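Local coordinates for protein alanine racemase (Enterococcus faecalis, PDB 3E6E) that is a two-domain enzyme of the alanine racemase family, pairing as a dimer in which an alpha/beta-barrel domain is joined to a mainly beta-stranded domain, at residues F63-L68 with I83-V88; S171-I176 with N206-L211; L253-R258 with I279-I284. The protein carries 1 engineered substitution. All coordinates share one frame; numbering follows the deposited sequence.

Interaction 1. Residues F63-L68 with I83-V88; sequences FCVALL and ILILSV. With DCS (D-[3-hydroxy-2-methyl-5-phosphonooxymethyl-pyridin-4-ylmethyl]-N,O-cycloserylamide), chain D.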
loop_
_atom_site.group_PDB
_atom_site.type_symbol
_atom_site.label_atom_id
_atom_site.label_comp_id
_atom_site.label_asym_id
_atom_site.label_seq_id
_atom_site.Cartn_x
_atom_site.Cartn_y
_atom_site.Cartn_z
ATOM N N PHE A 63 -22.840 -9.607 3.441
ATOM C CA PHE A 63 -21.462 -9.150 3.242
ATOM C C PHE A 63 -20.346 -10.007 3.831
ATOM O O PHE A 63 -20.469 -10.543 4.937
ATOM C CB PHE A 63 -21.315 -7.724 3.772
ATOM C CG PHE A 63 -22.292 -6.779 3.186
ATOM C CD1 PHE A 63 -23.525 -6.573 3.793
ATOM C CD2 PHE A 63 -22.019 -6.149 1.976
ATOM C CE1 PHE A 63 -24.489 -5.750 3.199
ATOM C CE2 PHE A 63 -22.966 -5.329 1.370
ATOM C CZ PHE A 63 -24.209 -5.130 1.985
ATOM N N CYS A 64 -19.244 -10.102 3.081
ATOM C CA CYS A 64 -18.062 -10.864 3.479
ATOM C C CYS A 64 -16.857 -9.951 3.632
ATOM O O CYS A 64 -16.575 -9.132 2.760
ATOM C CB CYS A 64 -17.730 -11.917 2.430
ATOM S SG CYS A 64 -19.053 -13.090 2.089
ATOM N N VAL A 65 -16.151 -10.102 4.743
ATOM C CA VAL A 65 -14.964 -9.311 5.018
ATOM C C VAL A 65 -13.939 -10.273 5.587
ATOM O O VAL A 65 -14.253 -11.434 5.837
ATOM C CB VAL A 65 -15.235 -8.198 6.056
ATOM C CG1 VAL A 65 -16.289 -7.243 5.535
ATOM C CG2 VAL A 65 -15.667 -8.823 7.380
ATOM N N ALA A 66 -12.720 -9.797 5.801
ATOM C CA ALA A 66 -11.673 -10.648 6.348
ATOM C C ALA A 66 -11.460 -10.439 7.833
ATOM O O ALA A 66 -11.100 -11.373 8.540
ATOM C CB ALA A 66 -10.373 -10.398 5.623
ATOM N N LEU A 67 -11.688 -9.216 8.305
ATOM C CA LEU A 67 -11.447 -8.894 9.703
ATOM C C LEU A 67 -12.630 -8.414 10.536
ATOM O O LEU A 67 -13.511 -7.701 10.052
ATOM C CB LEU A 67 -10.341 -7.848 9.789
ATOM C CG LEU A 67 -9.201 -8.008 8.789
ATOM C CD1 LEU A 67 -8.156 -6.955 9.078
ATOM C CD2 LEU A 67 -8.597 -9.390 8.891
ATOM N N LEU A 68 -12.626 -8.806 11.806
ATOM C CA LEU A 68 -13.672 -8.400 12.715
ATOM C C LEU A 68 -13.790 -6.884 12.636
ATOM O O LEU A 68 -14.887 -6.328 12.645
ATOM C CB LEU A 68 -13.321 -8.833 14.136
ATOM C CG LEU A 68 -14.279 -8.310 15.206
ATOM C CD1 LEU A 68 -15.735 -8.476 14.748
ATOM C CD2 LEU A 68 -14.024 -9.049 16.508
ATOM N N ILE A 83 -23.371 -10.185 8.140
ATOM C CA ILE A 83 -21.976 -9.876 7.871
ATOM C C ILE A 83 -21.123 -11.070 8.273
ATOM O O ILE A 83 -20.929 -11.334 9.457
ATOM C CB ILE A 83 -21.486 -8.658 8.683
ATOM C CG1 ILE A 83 -22.287 -7.404 8.312
ATOM C CG2 ILE A 83 -20.018 -8.444 8.429
ATOM C CD1 ILE A 83 -21.897 -6.167 9.114
ATOM N N LEU A 84 -20.611 -11.795 7.290
ATOM C CA LEU A 84 -19.772 -12.951 7.583
ATOM C C LEU A 84 -18.273 -12.652 7.515
ATOM O O LEU A 84 -17.783 -12.068 6.549
ATOM C CB LEU A 84 -20.087 -14.092 6.618
ATOM C CG LEU A 84 -18.993 -15.153 6.510
ATOM C CD1 LEU A 84 -18.753 -15.804 7.847
ATOM C CD2 LEU A 84 -19.387 -16.167 5.467
ATOM N N ILE A 85 -17.559 -13.065 8.554
ATOM C CA ILE A 85 -16.126 -12.891 8.619
ATOM C C ILE A 85 -15.585 -14.193 8.061
ATOM O O ILE A 85 -15.813 -15.263 8.630
ATOM C CB ILE A 85 -15.649 -12.701 10.068
ATOM C CG1 ILE A 85 -16.322 -11.467 10.675
ATOM C CG2 ILE A 85 -14.132 -12.535 10.104
ATOM C CD1 ILE A 85 -15.894 -11.175 12.101
ATOM N N LEU A 86 -14.880 -14.085 6.936
ATOM C CA LEU A 86 -14.315 -15.228 6.217
ATOM C C LEU A 86 -13.165 -15.990 6.851
ATOM O O LEU A 86 -12.902 -17.123 6.453
ATOM C CB LEU A 86 -13.886 -14.798 4.813
ATOM C CG LEU A 86 -15.003 -14.369 3.873
ATOM C CD1 LEU A 86 -14.405 -13.825 2.580
ATOM C CD2 LEU A 86 -15.919 -15.553 3.608
ATOM N N SER A 87 -12.449 -15.393 7.797
ATOM C CA SER A 87 -11.354 -16.127 8.426
ATOM C C SER A 87 -11.656 -16.396 9.887
ATOM O O SER A 87 -12.700 -16.003 10.401
ATOM C CB SER A 87 -10.023 -15.376 8.325
ATOM O OG SER A 87 -8.950 -16.186 8.813
ATOM N N VAL A 88 -10.739 -17.082 10.552
ATOM C CA VAL A 88 -10.928 -17.370 11.952
ATOM C C VAL A 88 -10.849 -16.034 12.688
ATOM O O VAL A 88 -10.222 -15.094 12.204
ATOM C CB VAL A 88 -9.838 -18.333 12.450
ATOM C CG1 VAL A 88 -9.851 -19.585 11.607
ATOM C CG2 VAL A 88 -8.484 -17.689 12.347
HETATM N N1 DCS D . -14.611 -16.241 -0.543
HETATM C C2 DCS D . -13.427 -16.384 0.253
HETATM C C2A DCS D . -13.353 -17.407 1.370
HETATM C C3 DCS D . -12.345 -15.549 -0.046
HETATM O O3 DCS D . -11.193 -15.616 0.658
HETATM C C4 DCS D . -12.477 -14.589 -1.131
HETATM C C4A DCS D . -11.309 -13.684 -1.469
HETATM C C5 DCS D . -13.733 -14.528 -1.882
HETATM C C6 DCS D . -14.758 -15.348 -1.567
HETATM C C5A DCS D . -13.963 -13.573 -3.028
HETATM O O4P DCS D . -13.104 -13.944 -4.110
HETATM P P DCS D . -13.023 -13.204 -5.517
HETATM O O1P DCS D . -14.336 -13.319 -6.122
HETATM O O2P DCS D . -12.637 -11.813 -5.297
HETATM O O3P DCS D . -12.027 -13.902 -6.322
HETATM N N DCS D . -10.084 -14.511 -1.814
HETATM C CA DCS D . -8.874 -13.895 -2.163
HETATM C C DCS D . -7.728 -13.783 -1.321
HETATM O O DCS D . -7.636 -14.224 -0.033
HETATM N ND DCS D . -6.773 -13.187 -1.993
HETATM O OG DCS D . -7.244 -12.891 -3.256
HETATM C CB DCS D . -8.519 -13.321 -3.352
#
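Leu86 is shared between Cys64 and the bound DCS. Its CD1 touches both, 3.8 Å from Cys64 CB and 3.6 Å from C2 of DCS, placed over the C2-C3 part of the pyridine ring. Its CD2 lies toward the ring methyl C2A. The contact joins two adjacent parallel strands of a beta-alpha-beta unit in the N-terminal alpha/beta barrel: strand 62-65, helix 68-76, strand 83-85. The two strands run side by side, their short axes 27° apart. Phe63 O accepts from Leu84 N, Leu84 O from Val65 N, and Val65 O from Leu86 N. The last of these is almost straight, at 174° and 2.9 Å from Leu86 N to Val65 O. It holds the backbone of the residue whose side chain meets the ligand. Side chains alternate across the sheet. Cys64 and Leu84 share one face, while Val65, Ile83 and Ile85 share the other. On that second face Val65 and Ile83 pack on helix 68-76, with Val65 CG2 4.3 Å from Ile85 CG1. Ala66 N and, weakly, Leu67 N donate to the Glu70 carboxylate. Further along, Ser87 packs on Ile254 of the second subunit. Ile85 has CG1 anti to its carbonyl carbon (chi1 -60°) and CD1 fully extended. Its CD1 thus reaches the first turn of helix 68-76, 3.6 Å from Leu68 CA and 3.8 Å from Leu68 CD1.

Interaction 2. Residues S171-I176 with N206-L211; sequences STADEI and NSATAL. With DCS (D-[3-hydroxy-2-methyl-5-phosphonooxymethyl-pyridin-4-ylmethyl]-N,O-cycloserylamide), chain D.
Ala173 turns its methyl toward the first turn of helix 207-212, where Ala208 and Thr209 receive it. It is the second residue of a type I beta turn, Thr172 to Glu175, closed by a bond of 3.0 Å from Glu175 N to Thr172 O. Ala173 CB lies 3.8 Å from Ala208 CB. Its modelled approach to the methyl of Thr209 is shorter, but the placing of that side chain is doubtful. Asp174 comes next and lays its CB 3.6 Å from Ala208 CB. Its CG sits between the backbone N and the carbonyl carbon (chi1 68°), which carries the carboxylate away from the helix. There OD2 forms a salt bridge to Lys236, as does the Glu175 carboxylate. The contact is small, and methyl and methylene groups carry most of it. On the helix, Ser207 N donates to phosphate oxygen O1P of DCS, although the position of O1P is less sure. The helix start would probably favour this negative group. The turn belongs to the loop between strand 165-167 and helix 179-193, and Ala173 also touches Phe181 of that helix. Helix 207-212 follows strand 201-203 and rests Ala210 and Leu211 on strand 220-223.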
loop_
_atom_site.group_PDB
_atom_site.type_symbol
_atom_site.label_atom_id
_atom_site.label_comp_id
_atom_site.label_asym_id
_atom_site.label_seq_id
_atom_site.Cartn_x
_atom_site.Cartn_y
_atom_site.Cartn_z
ATOM N N SER A 171 -9.488 -22.929 -5.505
ATOM C CA SER A 171 -8.181 -22.350 -5.754
ATOM C C SER A 171 -7.842 -22.272 -7.229
ATOM O O SER A 171 -6.891 -21.596 -7.606
ATOM C CB SER A 171 -7.093 -23.150 -5.041
ATOM O OG SER A 171 -6.931 -24.441 -5.612
ATOM N N THR A 172 -8.624 -22.957 -8.060
ATOM C CA THR A 172 -8.386 -22.985 -9.501
ATOM C C THR A 172 -9.615 -22.710 -10.348
ATOM O O THR A 172 -9.639 -23.058 -11.521
ATOM C CB THR A 172 -7.834 -24.362 -9.945
ATOM O OG1 THR A 172 -8.743 -25.391 -9.537
ATOM C CG2 THR A 172 -6.482 -24.617 -9.319
ATOM N N ALA A 173 -10.628 -22.075 -9.770
ATOM C CA ALA A 173 -11.866 -21.796 -10.499
ATOM C C ALA A 173 -11.699 -20.888 -11.704
ATOM O O ALA A 173 -12.516 -20.923 -12.619
ATOM C CB ALA A 173 -12.897 -21.201 -9.560
ATOM N N ASP A 174 -10.656 -20.067 -11.710
ATOM C CA ASP A 174 -10.447 -19.163 -12.838
ATOM C C ASP A 174 -9.488 -19.754 -13.857
ATOM O O ASP A 174 -9.046 -19.064 -14.772
ATOM C CB ASP A 174 -9.910 -17.815 -12.351
ATOM C CG ASP A 174 -8.499 -17.914 -11.805
ATOM O OD1 ASP A 174 -8.243 -18.768 -10.927
ATOM O OD2 ASP A 174 -7.640 -17.136 -12.252
ATOM N N GLU A 175 -9.175 -21.038 -13.704
ATOM C CA GLU A 175 -8.255 -21.712 -14.616
ATOM C C GLU A 175 -9.000 -22.434 -15.740
ATOM O O GLU A 175 -10.097 -22.949 -15.538
ATOM C CB GLU A 175 -7.402 -22.708 -13.834
ATOM C CG GLU A 175 -5.934 -22.764 -14.250
ATOM C CD GLU A 175 -5.101 -21.638 -13.646
ATOM O OE1 GLU A 175 -5.196 -21.409 -12.419
ATOM O OE2 GLU A 175 -4.345 -20.995 -14.399
ATOM N N ILE A 176 -8.405 -22.463 -16.928
ATOM C CA ILE A 176 -9.014 -23.116 -18.084
ATOM C C ILE A 176 -9.200 -24.595 -17.783
ATOM O O ILE A 176 -10.265 -25.158 -18.030
ATOM C CB ILE A 176 -8.122 -22.987 -19.327
ATOM C CG1 ILE A 176 -7.929 -21.511 -19.674
ATOM C CG2 ILE A 176 -8.724 -23.759 -20.486
ATOM C CD1 ILE A 176 -6.929 -21.267 -20.792
ATOM N N ASN A 206 -17.282 -18.248 -6.084
ATOM C CA ASN A 206 -16.623 -16.945 -6.049
ATOM C C ASN A 206 -16.783 -16.331 -7.429
ATOM O O ASN A 206 -17.408 -16.937 -8.317
ATOM C CB ASN A 206 -15.127 -17.058 -5.682
ATOM C CG ASN A 206 -14.291 -17.781 -6.738
ATOM O OD1 ASN A 206 -13.088 -17.979 -6.555
ATOM N ND2 ASN A 206 -14.920 -18.177 -7.834
ATOM N N SER A 207 -16.284 -15.138 -7.554
ATOM C CA SER A 207 -16.211 -14.493 -8.812
ATOM C C SER A 207 -15.994 -15.435 -9.948
ATOM O O SER A 207 -16.808 -15.589 -10.785
ATOM C CB SER A 207 -15.170 -13.410 -8.751
ATOM O OG SER A 207 -15.715 -12.259 -8.290
ATOM N N ALA A 208 -14.851 -16.042 -9.942
ATOM C CA ALA A 208 -14.479 -17.011 -10.953
ATOM C C ALA A 208 -15.508 -18.136 -11.114
ATOM O O ALA A 208 -16.086 -18.287 -12.192
ATOM C CB ALA A 208 -13.107 -17.601 -10.627
ATOM N N THR A 209 -15.744 -18.915 -10.052
ATOM C CA THR A 209 -16.678 -20.048 -10.134
ATOM C C THR A 209 -18.051 -19.639 -10.640
ATOM O O THR A 209 -18.626 -20.330 -11.472
ATOM C CB THR A 209 -16.854 -20.806 -8.766
ATOM O OG1 THR A 209 -17.966 -20.268 -8.053
ATOM C CG2 THR A 209 -15.609 -20.687 -7.894
ATOM N N ALA A 210 -18.557 -18.506 -10.157
ATOM C CA ALA A 210 -19.869 -18.013 -10.569
ATOM C C ALA A 210 -19.942 -17.734 -12.062
ATOM O O ALA A 210 -20.923 -18.062 -12.726
ATOM C CB ALA A 210 -20.223 -16.750 -9.793
ATOM N N LEU A 211 -18.899 -17.116 -12.593
ATOM C CA LEU A 211 -18.876 -16.803 -14.004
ATOM C C LEU A 211 -18.770 -18.052 -14.869
ATOM O O LEU A 211 -19.651 -18.321 -15.687
ATOM C CB LEU A 211 -17.712 -15.855 -14.294
ATOM C CG LEU A 211 -17.840 -14.460 -13.664
ATOM C CD1 LEU A 211 -16.543 -13.716 -13.812
ATOM C CD2 LEU A 211 -18.978 -13.688 -14.323
HETATM N N1 DCS D . -14.611 -16.241 -0.543
HETATM C C2 DCS D . -13.427 -16.384 0.253
HETATM C C2A DCS D . -13.353 -17.407 1.370
HETATM C C3 DCS D . -12.345 -15.549 -0.046
HETATM O O3 DCS D . -11.193 -15.616 0.658
HETATM C C4 DCS D . -12.477 -14.589 -1.131
HETATM C C4A DCS D . -11.309 -13.684 -1.469
HETATM C C5 DCS D . -13.733 -14.528 -1.882
HETATM C C6 DCS D . -14.758 -15.348 -1.567
HETATM C C5A DCS D . -13.963 -13.573 -3.028
HETATM O O4P DCS D . -13.104 -13.944 -4.110
HETATM P P DCS D . -13.023 -13.204 -5.517
HETATM O O1P DCS D . -14.336 -13.319 -6.122
HETATM O O2P DCS D . -12.637 -11.813 -5.297
HETATM O O3P DCS D . -12.027 -13.902 -6.322
HETATM N N DCS D . -10.084 -14.511 -1.814
HETATM C CA DCS D . -8.874 -13.895 -2.163
HETATM C C DCS D . -7.728 -13.783 -1.321
HETATM O O DCS D . -7.636 -14.224 -0.033
HETATM N ND DCS D . -6.773 -13.187 -1.993
HETATM O OG DCS D . -7.244 -12.891 -3.256
HETATM C CB DCS D . -8.519 -13.321 -3.352
#

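Interaction 3. Residues L253-R258 with I279-I284; sequences LIHVKR and IGTVPI
The contact of 253-258 with 279-284 is centred on an antiparallel strand pair in the sheet of the C-terminal domain. Lys257 and Ile279 exchange both backbone bonds, 3.1 Å from Lys257 N to Ile279 O and 2.9 Å from Ile279 N to Lys257 O. Val256 and Gly280 form the next, non-hydrogen-bonded pair. Thr281 N then donates to His255 O. The Thr281 carbonyl is taken by Ile254 N, at 3.1 Å and nearly straight (177°). Gly280 has no side chain, and Leu253 CD2 sits 3.8 Å from Gly280 CA, close to where one would point. Strands 249-259 and 277-282 belong to a mixed sheet, where 317-321 pairs with the far edge of 277-282 and bonds to Gly280 and Val282. The face bearing His255, Lys257, Ile279 and Thr281, opposite to that of Val256, meets the second subunit. His255 CB is 3.7 Å from Thr281 CB, and Thr281 OG1 lies at the edge of the imidazole ring, near its plane. One acceptor gathers these side chains: Arg139 O of the second subunit is bonded by His255 ND1, Lys257 NZ and Thr281 OG1. Lys257 bends at its last torsion (chi4 -68°), and NZ also donates to Gly138 O of the second subunit. At the other end Ile254 and Pro283 meet tip to tip, with Ile254 CG2 3.4 Å from Pro283 CD and Ile254 CD1 3.8 Å from Pro283 CB. Pro283 is the centre of an inverse gamma turn, closed by a bond of 2.8 Å from Ile284 N to Val282 O.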
loop_
_atom_site.group_PDB
_atom_site.type_symbol
_atom_site.label_atom_id
_atom_site.label_comp_id
_atom_site.label_asym_id
_atom_site.label_seq_id
_atom_site.Cartn_x
_atom_site.Cartn_y
_atom_site.Cartn_z
ATOM N N LEU A 253 -0.098 17.111 -14.500
ATOM C CA LEU A 253 1.225 17.690 -14.663
ATOM C C LEU A 253 1.413 18.876 -13.733
ATOM O O LEU A 253 0.620 19.811 -13.749
ATOM C CB LEU A 253 1.397 18.145 -16.105
ATOM C CG LEU A 253 1.495 17.010 -17.114
ATOM C CD1 LEU A 253 1.463 17.560 -18.512
ATOM C CD2 LEU A 253 2.769 16.227 -16.865
ATOM N N ILE A 254 2.459 18.825 -12.915
ATOM C CA ILE A 254 2.749 19.908 -11.987
ATOM C C ILE A 254 4.062 20.597 -12.369
ATOM O O ILE A 254 4.395 21.652 -11.830
ATOM C CB ILE A 254 2.839 19.396 -10.520
ATOM C CG1 ILE A 254 3.998 18.416 -10.363
ATOM C CG2 ILE A 254 1.538 18.700 -10.131
ATOM C CD1 ILE A 254 4.205 17.980 -8.930
ATOM N N HIS A 255 4.802 19.996 -13.300
ATOM C CA HIS A 255 6.073 20.547 -13.774
ATOM C C HIS A 255 6.334 20.131 -15.223
ATOM O O HIS A 255 6.120 18.969 -15.591
ATOM C CB HIS A 255 7.242 20.066 -12.914
ATOM C CG HIS A 255 8.518 20.811 -13.164
ATOM N ND1 HIS A 255 9.758 20.204 -13.125
ATOM C CD2 HIS A 255 8.752 22.124 -13.407
ATOM C CE1 HIS A 255 10.698 21.110 -13.330
ATOM N NE2 HIS A 255 10.114 22.283 -13.504
ATOM N N VAL A 256 6.798 21.077 -16.036
ATOM C CA VAL A 256 7.084 20.816 -17.441
ATOM C C VAL A 256 8.366 21.531 -17.861
ATOM O O VAL A 256 8.559 22.713 -17.578
ATOM C CB VAL A 256 5.948 21.316 -18.351
ATOM C CG1 VAL A 256 6.268 20.991 -19.806
ATOM C CG2 VAL A 256 4.623 20.699 -17.932
ATOM N N LYS A 257 9.235 20.813 -18.552
ATOM C CA LYS A 257 10.481 21.388 -18.990
ATOM C C LYS A 257 10.938 20.733 -20.274
ATOM O O LYS A 257 10.382 19.724 -20.705
ATOM C CB LYS A 257 11.561 21.206 -17.917
ATOM C CG LYS A 257 11.873 19.766 -17.565
ATOM C CD LYS A 257 13.043 19.673 -16.591
ATOM C CE LYS A 257 13.210 18.245 -16.025
ATOM N NZ LYS A 257 12.072 17.846 -15.133
ATOM N N ARG A 258 11.946 21.331 -20.895
ATOM C CA ARG A 258 12.514 20.789 -22.113
ATOM C C ARG A 258 13.942 20.513 -21.677
ATOM O O ARG A 258 14.534 21.321 -20.966
ATOM C CB ARG A 258 12.491 21.832 -23.244
ATOM C CG ARG A 258 12.451 21.231 -24.657
ATOM C CD ARG A 258 13.050 22.155 -25.720
ATOM N NE ARG A 258 12.325 23.419 -25.858
ATOM C CZ ARG A 258 12.885 24.625 -25.741
ATOM N NH1 ARG A 258 14.182 24.740 -25.483
ATOM N NH2 ARG A 258 12.150 25.722 -25.882
ATOM N N ILE A 279 9.745 16.884 -20.815
ATOM C CA ILE A 279 9.534 16.041 -19.649
ATOM C C ILE A 279 8.490 16.610 -18.677
ATOM O O ILE A 279 8.538 17.786 -18.312
ATOM C CB ILE A 279 10.877 15.850 -18.890
ATOM C CG1 ILE A 279 11.899 15.148 -19.789
ATOM C CG2 ILE A 279 10.663 15.065 -17.614
ATOM C CD1 ILE A 279 11.506 13.739 -20.223
ATOM N N GLY A 280 7.549 15.763 -18.262
ATOM C CA GLY A 280 6.514 16.182 -17.329
ATOM C C GLY A 280 6.718 15.491 -15.997
ATOM O O GLY A 280 7.283 14.395 -15.946
ATOM N N THR A 281 6.285 16.120 -14.911
ATOM C CA THR A 281 6.440 15.521 -13.592
ATOM C C THR A 281 5.063 15.390 -12.968
ATOM O O THR A 281 4.308 16.354 -12.893
ATOM C CB THR A 281 7.347 16.376 -12.675
ATOM O OG1 THR A 281 8.647 16.479 -13.254
ATOM C CG2 THR A 281 7.503 15.729 -11.309
ATOM N N VAL A 282 4.752 14.177 -12.528
ATOM C CA VAL A 282 3.463 13.864 -11.926
ATOM C C VAL A 282 3.604 13.503 -10.442
ATOM O O VAL A 282 4.417 12.647 -10.078
ATOM C CB VAL A 282 2.813 12.693 -12.679
ATOM C CG1 VAL A 282 1.426 12.424 -12.125
ATOM C CG2 VAL A 282 2.758 13.003 -14.172
ATOM N N PRO A 283 2.804 14.143 -9.573
ATOM C CA PRO A 283 2.806 13.932 -8.121
ATOM C C PRO A 283 2.208 12.617 -7.589
ATOM O O PRO A 283 1.339 12.614 -6.704
ATOM C CB PRO A 283 2.082 15.174 -7.595
ATOM C CG PRO A 283 1.114 15.463 -8.672
ATOM C CD PRO A 283 1.943 15.283 -9.925
ATOM N N ILE A 284 2.698 11.501 -8.124
ATOM C CA ILE A 284 2.257 10.177 -7.705
ATOM C C ILE A 284 3.478 9.278 -7.749
ATOM O O ILE A 284 4.194 9.246 -8.752
ATOM C CB ILE A 284 1.157 9.617 -8.636
ATOM C CG1 ILE A 284 0.642 8.285 -8.094
ATOM C CG2 ILE A 284 1.689 9.462 -10.053
ATOM C CD1 ILE A 284 -0.454 7.663 -8.962
#

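The three contacts follow one another along the chain, each closing before the next opens. Interactions 1 and 2 both lie in the N-terminal barrel domain. Their centres are 20 Å apart and their nearest atoms about 9 Å, and the same DCS lies against both: Leu86 at its ring, Ser207 at its phosphate. Interaction 3 is in the C-terminal domain, its centre 42 Å from each of the others. All three also touch the second subunit. Interaction 3 there grips the backbone of Arg139, whose counterpart in this chain belongs to the ligand pocket. Interaction 1 meets that subunit's Ile254, part of its own interaction 3, so barrel and C-terminal domains of different chains come together.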